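Local coordinates for protein ZYG-9 (Caenorhabditis elegans, PDB 2OF3) that plays a major role in organizing microtubules and spindle poles during mitosis and meiosis in one-cell stage embryos, at residues E238-Q241 with M242-A245; V257-R260 with I261-T264; S50-S53 with Q54-K58. All coordinates share one frame; numbering follows the deposited sequence.

Overall arrangement
From the N terminus the chain meets contact 3 first, at the C-terminal end of helix 49-55, then contact 1, where a tight turn joins helix 221-238 to helix 241-246, and finally contact 2, on the terminal helix 251-264. All three are local and lie in series; none encloses or crosses another, and the one reversal closed is the four-residue turn of contact 1. Contacts 1 and 2 have centres about 14 Å apart and touch through the Trp243 ring, which ties two successive helices together. Contact 3 lies about 54 Å from either, centre to centre, on the opposite side of the chain's centre, so the contacts sample far-apart parts of this all-helical array.

Contact 1. Residues E238-Q241 with M242-A245; sequences EGDQ and MWKA
Asp240 meets the indole of Trp243 at its edge: OD1 lies in the ring plane, 3.6 Å from Trp243 CD1, with carboxylate and ring turned 49° apart. One face of the same indole carries the sulfur of Met242, whose SD stands 3.8 Å above the ring plane, displaced from the ring centre toward its margin. The setting is a type II' beta turn from Glu238 to Gln241, which links helix 221-238 to helix 241-246 in the helical TOG fold. Gly239 leaves helical geometry with positive phi (42°), a conformation that by itself favours glycine. Its carbonyl O then accepts a hydrogen bond from Met242 N, Gly239 O to Met242 N being 2.8 Å, and the next helix winds on with Lys244 N bonded to Asp240 O at 3.3 Å. With CG set opposite the backbone N (chi1 177°), Met242 packs its buried side chain on Leu231 and Cys234 of helix 221-238. Lys254 adds a cation-pi contact to the Trp243 ring. The Glu238 chain, extended beyond CG, brings OE2 to 3.4 Å from Met242 CA; its OE1 forms a long, weak ion pair with Lys204, while OE2 lies close to the like-charged carboxylate of Glu209. The straightest backbone bond of the set belongs to Ala245, whose N lies 2.9 Å from Gln241 O.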
ATOM      1  N   GLU A 238      25.446  -6.348  -6.856  1.00 39.29           N
ATOM      2  CA  GLU A 238      26.392  -6.704  -5.830  1.00 38.42           C
ATOM      3  C   GLU A 238      27.072  -8.058  -6.108  1.00 38.71           C
ATOM      4  O   GLU A 238      27.789  -8.569  -5.232  1.00 38.56           O
ATOM      5  CB  GLU A 238      25.680  -6.702  -4.470  1.00 37.84           C
ATOM      6  CG  GLU A 238      24.655  -7.816  -4.314  1.00 37.75           C
ATOM      7  CD  GLU A 238      23.984  -7.837  -2.964  1.00 39.55           C
ATOM      8  OE1 GLU A 238      24.524  -7.208  -2.039  1.00 40.41           O
ATOM      9  OE2 GLU A 238      22.900  -8.487  -2.804  1.00 39.05           O
ATOM     10  N   GLY A 239      26.859  -8.640  -7.302  1.00 38.70           N
ATOM     11  CA  GLY A 239      27.418  -9.983  -7.629  1.00 38.67           C
ATOM     12  C   GLY A 239      27.312 -11.002  -6.503  1.00 39.00           C
ATOM     13  O   GLY A 239      26.282 -11.081  -5.838  1.00 38.85           O
ATOM     14  N   ASP A 240      28.384 -11.765  -6.261  1.00 39.58           N
ATOM     15  CA  ASP A 240      28.408 -12.886  -5.279  1.00 40.99           C
ATOM     16  C   ASP A 240      28.093 -12.564  -3.836  1.00 40.04           C
ATOM     17  O   ASP A 240      27.883 -13.494  -3.038  1.00 40.31           O
ATOM     18  CB  ASP A 240      29.790 -13.570  -5.227  1.00 42.52           C
ATOM     19  CG  ASP A 240      30.130 -14.386  -6.476  1.00 48.46           C
ATOM     20  OD1 ASP A 240      29.243 -14.694  -7.347  1.00 51.26           O
ATOM     21  OD2 ASP A 240      31.343 -14.732  -6.564  1.00 55.04           O
ATOM     22  N   GLN A 241      28.140 -11.277  -3.469  1.00 39.58           N
ATOM     23  CA  GLN A 241      27.576 -10.803  -2.203  1.00 39.14           C
ATOM     24  C   GLN A 241      26.103 -11.197  -2.083  1.00 37.35           C
ATOM     25  O   GLN A 241      25.647 -11.510  -0.994  1.00 37.24           O
ATOM     26  CB  GLN A 241      27.651  -9.281  -2.113  1.00 40.49           C
ATOM     27  CG  GLN A 241      29.015  -8.718  -1.688  1.00 46.23           C
ATOM     28  CD  GLN A 241      29.487  -9.300  -0.350  1.00 53.46           C
ATOM     29  OE1 GLN A 241      28.719  -9.346   0.631  1.00 56.19           O
ATOM     30  NE2 GLN A 241      30.746  -9.776  -0.311  1.00 54.40           N
ATOM     31  N   MET A 242      25.361 -11.182  -3.202  1.00 35.07           N
ATOM     32  CA  MET A 242      23.960 -11.681  -3.196  1.00 34.28           C
ATOM     33  C   MET A 242      23.902 -13.019  -2.502  1.00 33.85           C
ATOM     34  O   MET A 242      23.090 -13.202  -1.575  1.00 33.80           O
ATOM     35  CB  MET A 242      23.342 -11.785  -4.602  1.00 32.67           C
ATOM     36  CG  MET A 242      21.876 -12.397  -4.605  1.00 32.85           C
ATOM     37  SD  MET A 242      21.741 -14.188  -4.627  1.00 21.58           S
ATOM     38  CE  MET A 242      20.982 -14.601  -3.184  1.00 31.99           C
ATOM     39  N   TRP A 243      24.772 -13.951  -2.929  1.00 34.30           N
ATOM     40  CA  TRP A 243      24.793 -15.313  -2.361  1.00 34.34           C
ATOM     41  C   TRP A 243      25.138 -15.295  -0.876  1.00 35.11           C
ATOM     42  O   TRP A 243      24.540 -16.044  -0.095  1.00 34.05           O
ATOM     43  CB  TRP A 243      25.758 -16.258  -3.118  1.00 34.31           C
ATOM     44  CG  TRP A 243      25.566 -16.405  -4.603  1.00 33.83           C
ATOM     45  CD1 TRP A 243      26.411 -15.961  -5.584  1.00 34.21           C
ATOM     46  CD2 TRP A 243      24.469 -17.036  -5.281  1.00 34.35           C
ATOM     47  NE1 TRP A 243      25.913 -16.276  -6.816  1.00 34.07           N
ATOM     48  CE2 TRP A 243      24.721 -16.936  -6.663  1.00 34.83           C
ATOM     49  CE3 TRP A 243      23.273 -17.642  -4.850  1.00 35.07           C
ATOM     50  CZ2 TRP A 243      23.828 -17.432  -7.634  1.00 35.44           C
ATOM     51  CZ3 TRP A 243      22.378 -18.140  -5.814  1.00 34.36           C
ATOM     52  CH2 TRP A 243      22.669 -18.038  -7.193  1.00 33.50           C
ATOM     53  N   LYS A 244      26.083 -14.442  -0.468  1.00 37.26           N
ATOM     54  CA  LYS A 244      26.445 -14.378   0.977  1.00 39.26           C
ATOM     55  C   LYS A 244      25.263 -13.909   1.841  1.00 38.57           C
ATOM     56  O   LYS A 244      24.879 -14.579   2.802  1.00 38.50           O
ATOM     57  CB  LYS A 244      27.666 -13.488   1.201  1.00 39.87           C
ATOM     58  CG  LYS A 244      28.016 -13.292   2.695  1.00 43.04           C
ATOM     59  CD  LYS A 244      29.540 -12.981   2.947  1.00 44.36           C
ATOM     60  CE  LYS A 244      29.799 -12.464   4.411  1.00 48.90           C
ATOM     61  NZ  LYS A 244      29.599 -10.940   4.588  1.00 53.20           N
ATOM     62  N   ALA A 245      24.658 -12.772   1.442  1.00 38.52           N
ATOM     63  CA  ALA A 245      23.419 -12.212   2.031  1.00 37.31           C
ATOM     64  C   ALA A 245      22.225 -13.202   2.053  1.00 37.16           C
ATOM     65  O   ALA A 245      21.501 -13.319   3.048  1.00 36.67           O
ATOM     66  CB  ALA A 245      23.065 -10.903   1.271  1.00 36.18           C
TER

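Contact 2. Residues V257-R260 with I261-T264; sequences VEER and IKRT
Glu259 and Arg263 are brought together by a bent chain meeting an extended one. In Glu259 the kink at chi2 (54°) turns the carboxylate toward the C-terminal end of the helix, whereas Arg263 runs extended from CG to NE and crosses the glutamate at a slant. The result is an i to i+4 salt bridge between Glu259 OE2 and Arg263 NE at 2.8 Å. OE2 uses its anti lone pair, pointing away from OE1, and lies 18° out of the guanidinium plane; with the two planar groups 73° apart, this is a single-point grip through NE and not a paired, coplanar one. The aliphatic part of the arginine takes part too, CG of Arg263 lying 3.4 Å from Glu259 OE2. The other oxygen faces Lys262 more loosely: Glu259 OE1 is 4.9 Å from Lys262 NZ, so opposite charges are near without touching. Replacing Glu259 by an alanine would probably leave the Arg263 guanidinium without its intrahelical mate and set it free to turn.

Beneath these side chains the helical backbone bonds are regular, as in Lys262 N to Glu258 O at 2.9 Å. At the last turn the Thr264 hydroxyl lies within reach of two carbonyls, Arg260 O at 2.8 Å and Ile261 O at 3.1 Å from OG1. On the side facing the other helices, Val257 CG1 meets Ile261 CD1 at 4.0 Å, the two branched chains crossing at an angle. This apolar strip faces helix 221-238, Val257 resting on Ile228 and Ile261 on Phe235, while Arg260 packs on Ile228 and Val232 of that same helix, and Trp243 of helix 241-246 packs on Val257, Glu258 and Ile261.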
ATOM      1  N   VAL A 257      18.200 -20.042  -9.817  1.00 27.43           N
ATOM      2  CA  VAL A 257      18.716 -18.654  -9.803  1.00 28.06           C
ATOM      3  C   VAL A 257      19.970 -18.509 -10.684  1.00 29.07           C
ATOM      4  O   VAL A 257      20.036 -17.558 -11.484  1.00 29.39           O
ATOM      5  CB  VAL A 257      18.932 -18.154  -8.356  1.00 28.05           C
ATOM      6  CG1 VAL A 257      19.525 -16.742  -8.347  1.00 29.46           C
ATOM      7  CG2 VAL A 257      17.580 -18.209  -7.595  1.00 27.02           C
ATOM      8  N   GLU A 258      20.937 -19.453 -10.594  1.00 30.05           N
ATOM      9  CA  GLU A 258      22.173 -19.400 -11.431  1.00 32.49           C
ATOM     10  C   GLU A 258      21.878 -19.413 -12.920  1.00 30.96           C
ATOM     11  O   GLU A 258      22.493 -18.690 -13.680  1.00 30.92           O
ATOM     12  CB  GLU A 258      23.141 -20.541 -11.100  1.00 31.74           C
ATOM     13  CG  GLU A 258      23.812 -20.478  -9.715  1.00 37.39           C
ATOM     14  CD  GLU A 258      24.442 -21.855  -9.285  1.00 38.92           C
ATOM     15  OE1 GLU A 258      24.077 -22.897  -9.876  1.00 48.06           O
ATOM     16  OE2 GLU A 258      25.287 -21.908  -8.350  1.00 46.12           O
ATOM     17  N   GLU A 259      20.936 -20.258 -13.339  1.00 31.09           N
ATOM     18  CA  GLU A 259      20.501 -20.352 -14.731  1.00 30.59           C
ATOM     19  C   GLU A 259      19.827 -19.053 -15.215  1.00 30.57           C
ATOM     20  O   GLU A 259      20.034 -18.623 -16.354  1.00 30.22           O
ATOM     21  CB  GLU A 259      19.533 -21.572 -14.883  1.00 31.53           C
ATOM     22  CG  GLU A 259      19.103 -21.922 -16.348  1.00 33.92           C
ATOM     23  CD  GLU A 259      20.350 -22.124 -17.272  1.00 39.42           C
ATOM     24  OE1 GLU A 259      21.371 -22.665 -16.793  1.00 41.88           O
ATOM     25  OE2 GLU A 259      20.333 -21.710 -18.461  1.00 40.20           O
ATOM     26  N   ARG A 260      19.002 -18.433 -14.368  1.00 30.30           N
ATOM     27  CA  ARG A 260      18.396 -17.137 -14.708  1.00 30.44           C
ATOM     28  C   ARG A 260      19.477 -16.062 -14.916  1.00 30.93           C
ATOM     29  O   ARG A 260      19.394 -15.287 -15.884  1.00 31.08           O
ATOM     30  CB  ARG A 260      17.420 -16.693 -13.615  1.00 29.09           C
ATOM     31  CG  ARG A 260      16.556 -15.449 -13.955  1.00 30.10           C
ATOM     32  CD  ARG A 260      15.634 -15.594 -15.173  1.00 28.99           C
ATOM     33  NE  ARG A 260      14.707 -16.718 -15.052  1.00 26.80           N
ATOM     34  CZ  ARG A 260      13.563 -16.726 -14.359  1.00 26.81           C
ATOM     35  NH1 ARG A 260      13.112 -15.668 -13.704  1.00 25.66           N
ATOM     36  NH2 ARG A 260      12.823 -17.820 -14.353  1.00 23.70           N
ATOM     37  N   ILE A 261      20.470 -16.014 -14.011  1.00 31.98           N
ATOM     38  CA  ILE A 261      21.626 -15.094 -14.134  1.00 33.14           C
ATOM     39  C   ILE A 261      22.332 -15.373 -15.447  1.00 34.95           C
ATOM     40  O   ILE A 261      22.535 -14.460 -16.252  1.00 35.86           O
ATOM     41  CB  ILE A 261      22.633 -15.224 -12.973  1.00 32.88           C
ATOM     42  CG1 ILE A 261      21.976 -14.742 -11.658  1.00 33.14           C
ATOM     43  CG2 ILE A 261      24.011 -14.506 -13.334  1.00 31.52           C
ATOM     44  CD1 ILE A 261      22.707 -15.179 -10.290  1.00 32.77           C
ATOM     45  N   LYS A 262      22.662 -16.640 -15.687  1.00 36.26           N
ATOM     46  CA  LYS A 262      23.314 -17.024 -16.925  1.00 38.40           C
ATOM     47  C   LYS A 262      22.526 -16.546 -18.136  1.00 39.16           C
ATOM     48  O   LYS A 262      23.068 -15.871 -18.990  1.00 39.72           O
ATOM     49  CB  LYS A 262      23.570 -18.526 -16.963  1.00 38.79           C
ATOM     50  CG  LYS A 262      24.311 -18.966 -18.206  1.00 43.86           C
ATOM     51  CD  LYS A 262      24.412 -20.493 -18.293  1.00 50.36           C
ATOM     52  CE  LYS A 262      24.785 -20.923 -19.718  1.00 52.53           C
ATOM     53  NZ  LYS A 262      25.201 -22.350 -19.762  1.00 54.34           N
ATOM     54  N   ARG A 263      21.232 -16.840 -18.191  1.00 39.98           N
ATOM     55  CA  ARG A 263      20.414 -16.435 -19.336  1.00 40.65           C
ATOM     56  C   ARG A 263      20.175 -14.931 -19.540  1.00 42.59           C
ATOM     57  O   ARG A 263      20.129 -14.480 -20.694  1.00 42.89           O
ATOM     58  CB  ARG A 263      19.061 -17.150 -19.332  1.00 39.50           C
ATOM     59  CG  ARG A 263      19.196 -18.644 -19.556  1.00 38.84           C
ATOM     60  CD  ARG A 263      17.804 -19.297 -19.622  1.00 35.23           C
ATOM     61  NE  ARG A 263      17.920 -20.750 -19.575  1.00 31.46           N
ATOM     62  CZ  ARG A 263      16.885 -21.580 -19.647  1.00 27.89           C
ATOM     63  NH1 ARG A 263      15.641 -21.115 -19.749  1.00 25.81           N
ATOM     64  NH2 ARG A 263      17.087 -22.880 -19.584  1.00 26.44           N
ATOM     65  N   THR A 264      19.975 -14.170 -18.460  1.00 44.09           N
ATOM     66  CA  THR A 264      19.736 -12.712 -18.584  1.00 46.11           C
ATOM     67  C   THR A 264      21.007 -11.934 -19.022  1.00 48.01           C
ATOM     68  O   THR A 264      20.907 -10.813 -19.534  1.00 48.97           O
ATOM     69  CB  THR A 264      19.229 -12.099 -17.257  1.00 45.35           C
ATOM     70  OG1 THR A 264      20.049 -12.593 -16.206  1.00 43.82           O
ATOM     71  CG2 THR A 264      17.785 -12.482 -16.985  1.00 45.51           C
TER

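Contact 3. Residues S50-S53 with Q54-K58; sequences SLMS and QLFHK
Met52 and Phe56, one helical turn apart, run next to each other in the same direction. Bends at chi2 and chi3 of Met52 (the latter -71°) carry the thioether on toward the C-terminal end until CE comes 3.8 Å from Phe56 CE1. The sulfur sits at the ring edge: Met52 SD is 5.4 Å from the Phe56 centroid and 77° off the ring normal. The carbonyl O of Met52 lies at that edge while accepting a hydrogen bond from Phe56 N at 3.0 Å. Leu51 and Leu55 meet at a slant, Leu51 CG approaching Leu55 CD1 at 3.9 Å, and Leu51 stands roughly perpendicular to Gln54, whose OE1 is 3.9 Å from Leu51 CD1. Beyond the helix end His57 turns its imidazole edge to the backbone, CD2 at 3.1 Å from Ser53 O; the hydrogen bond from His57 N to the same oxygen is weak. The Ser53 hydroxyl is bonded to Val49 O. Trp91 meets the Phe56 ring edge-to-face and bonds through NE1 to Leu55 O, while Leu43 of helix 33-44 packs on Met52 and Leu55. This is an i to i+4 Met-aromatic contact at the C-terminal end of a short helix in a TOG domain.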
ATOM      1  N   SER A  50     -24.541  15.304   5.583  1.00 30.10           N
ATOM      2  CA  SER A  50     -25.016  14.536   4.405  1.00 29.87           C
ATOM      3  C   SER A  50     -23.950  13.679   3.804  1.00 29.24           C
ATOM      4  O   SER A  50     -24.255  12.579   3.337  1.00 29.64           O
ATOM      5  CB  SER A  50     -25.573  15.433   3.294  1.00 30.34           C
ATOM      6  OG  SER A  50     -24.586  16.340   2.860  1.00 34.39           O
ATOM      7  N   LEU A  51     -22.689  14.145   3.787  1.00 28.32           N
ATOM      8  CA  LEU A  51     -21.577  13.212   3.456  1.00 27.09           C
ATOM      9  C   LEU A  51     -21.403  12.135   4.521  1.00 26.02           C
ATOM     10  O   LEU A  51     -21.258  10.954   4.199  1.00 25.39           O
ATOM     11  CB  LEU A  51     -20.267  13.982   3.239  1.00 27.34           C
ATOM     12  CG  LEU A  51     -19.049  13.157   2.796  1.00 27.53           C
ATOM     13  CD1 LEU A  51     -19.300  12.333   1.557  1.00 24.39           C
ATOM     14  CD2 LEU A  51     -17.848  14.120   2.570  1.00 27.92           C
ATOM     15  N   MET A  52     -21.444  12.529   5.793  1.00 26.39           N
ATOM     16  CA  MET A  52     -21.348  11.561   6.892  1.00 27.00           C
ATOM     17  C   MET A  52     -22.384  10.452   6.816  1.00 29.18           C
ATOM     18  O   MET A  52     -22.056   9.259   7.062  1.00 29.22           O
ATOM     19  CB  MET A  52     -21.415  12.267   8.267  1.00 26.22           C
ATOM     20  CG  MET A  52     -20.139  13.084   8.642  1.00 25.12           C
ATOM     21  SD  MET A  52     -18.666  12.077   8.833  1.00 16.25           S
ATOM     22  CE  MET A  52     -19.071  11.242  10.338  1.00 20.77           C
ATOM     23  N   SER A  53     -23.650  10.809   6.523  1.00 29.77           N
ATOM     24  CA  SER A  53     -24.710   9.779   6.383  1.00 31.76           C
ATOM     25  C   SER A  53     -24.416   8.788   5.312  1.00 31.15           C
ATOM     26  O   SER A  53     -24.767   7.631   5.462  1.00 32.43           O
ATOM     27  CB  SER A  53     -26.086  10.398   6.093  1.00 32.05           C
ATOM     28  OG  SER A  53     -26.295  11.466   6.997  1.00 35.10           O
ATOM     29  N   GLN A  54     -23.771   9.217   4.220  1.00 32.05           N
ATOM     30  CA  GLN A  54     -23.434   8.266   3.141  1.00 32.18           C
ATOM     31  C   GLN A  54     -22.242   7.396   3.523  1.00 31.59           C
ATOM     32  O   GLN A  54     -22.244   6.174   3.310  1.00 32.05           O
ATOM     33  CB  GLN A  54     -23.137   9.005   1.817  1.00 32.22           C
ATOM     34  CG  GLN A  54     -24.343   9.765   1.203  1.00 32.98           C
ATOM     35  CD  GLN A  54     -23.933  10.786   0.129  1.00 33.72           C
ATOM     36  OE1 GLN A  54     -22.806  11.317   0.123  1.00 35.96           O
ATOM     37  NE2 GLN A  54     -24.863  11.092  -0.760  1.00 36.84           N
ATOM     38  N   LEU A  55     -21.216   8.053   4.071  1.00 30.03           N
ATOM     39  CA  LEU A  55     -19.969   7.394   4.472  1.00 30.09           C
ATOM     40  C   LEU A  55     -20.237   6.268   5.439  1.00 30.52           C
ATOM     41  O   LEU A  55     -19.633   5.220   5.339  1.00 30.06           O
ATOM     42  CB  LEU A  55     -18.983   8.420   5.090  1.00 28.48           C
ATOM     43  CG  LEU A  55     -18.208   9.354   4.131  1.00 28.50           C
ATOM     44  CD1 LEU A  55     -17.321  10.305   4.909  1.00 23.48           C
ATOM     45  CD2 LEU A  55     -17.385   8.569   3.169  1.00 25.73           C
ATOM     46  N   PHE A  56     -21.136   6.440   6.379  1.00 32.02           N
ATOM     47  CA  PHE A  56     -21.378   5.396   7.346  1.00 34.59           C
ATOM     48  C   PHE A  56     -22.732   4.673   7.294  1.00 38.63           C
ATOM     49  O   PHE A  56     -23.153   4.067   8.244  1.00 37.89           O
ATOM     50  CB  PHE A  56     -21.023   5.859   8.751  1.00 33.46           C
ATOM     51  CG  PHE A  56     -19.606   6.316   8.887  1.00 31.42           C
ATOM     52  CD1 PHE A  56     -19.259   7.598   8.618  1.00 28.27           C
ATOM     53  CD2 PHE A  56     -18.622   5.454   9.248  1.00 30.03           C
ATOM     54  CE1 PHE A  56     -17.983   7.992   8.718  1.00 28.04           C
ATOM     55  CE2 PHE A  56     -17.347   5.880   9.328  1.00 28.26           C
ATOM     56  CZ  PHE A  56     -17.048   7.145   9.078  1.00 25.76           C
ATOM     57  N   HIS A  57     -23.402   4.755   6.164  1.00 42.97           N
ATOM     58  CA  HIS A  57     -24.373   3.757   5.764  1.00 47.53           C
ATOM     59  C   HIS A  57     -23.818   2.388   5.667  1.00 49.71           C
ATOM     60  O   HIS A  57     -22.642   2.191   5.565  1.00 52.39           O
ATOM     61  CB  HIS A  57     -24.937   4.100   4.422  1.00 48.02           C
ATOM     62  CG  HIS A  57     -26.377   4.462   4.444  1.00 50.87           C
ATOM     63  ND1 HIS A  57     -27.373   3.524   4.342  1.00 51.50           N
ATOM     64  CD2 HIS A  57     -26.991   5.660   4.510  1.00 52.94           C
ATOM     65  CE1 HIS A  57     -28.538   4.129   4.373  1.00 53.43           C
ATOM     66  NE2 HIS A  57     -28.335   5.426   4.476  1.00 54.24           N
ATOM     67  N   LYS A  58     -24.711   1.436   5.676  1.00 51.91           N
ATOM     68  CA  LYS A  58     -24.485   0.058   5.283  1.00 53.68           C
ATOM     69  C   LYS A  58     -24.360  -0.118   3.778  1.00 54.31           C
ATOM     70  O   LYS A  58     -23.675  -1.002   3.305  1.00 55.15           O
ATOM     71  CB  LYS A  58     -25.697  -0.732   5.728  1.00 54.04           C
ATOM     72  CG  LYS A  58     -26.946  -0.095   5.269  1.00 53.82           C
ATOM     73  CD  LYS A  58     -27.005   1.369   5.632  1.00 54.85           C
ATOM     74  CE  LYS A  58     -26.876   1.619   7.118  1.00 52.33           C
ATOM     75  NZ  LYS A  58     -27.935   1.000   7.917  1.00 53.76           N
TER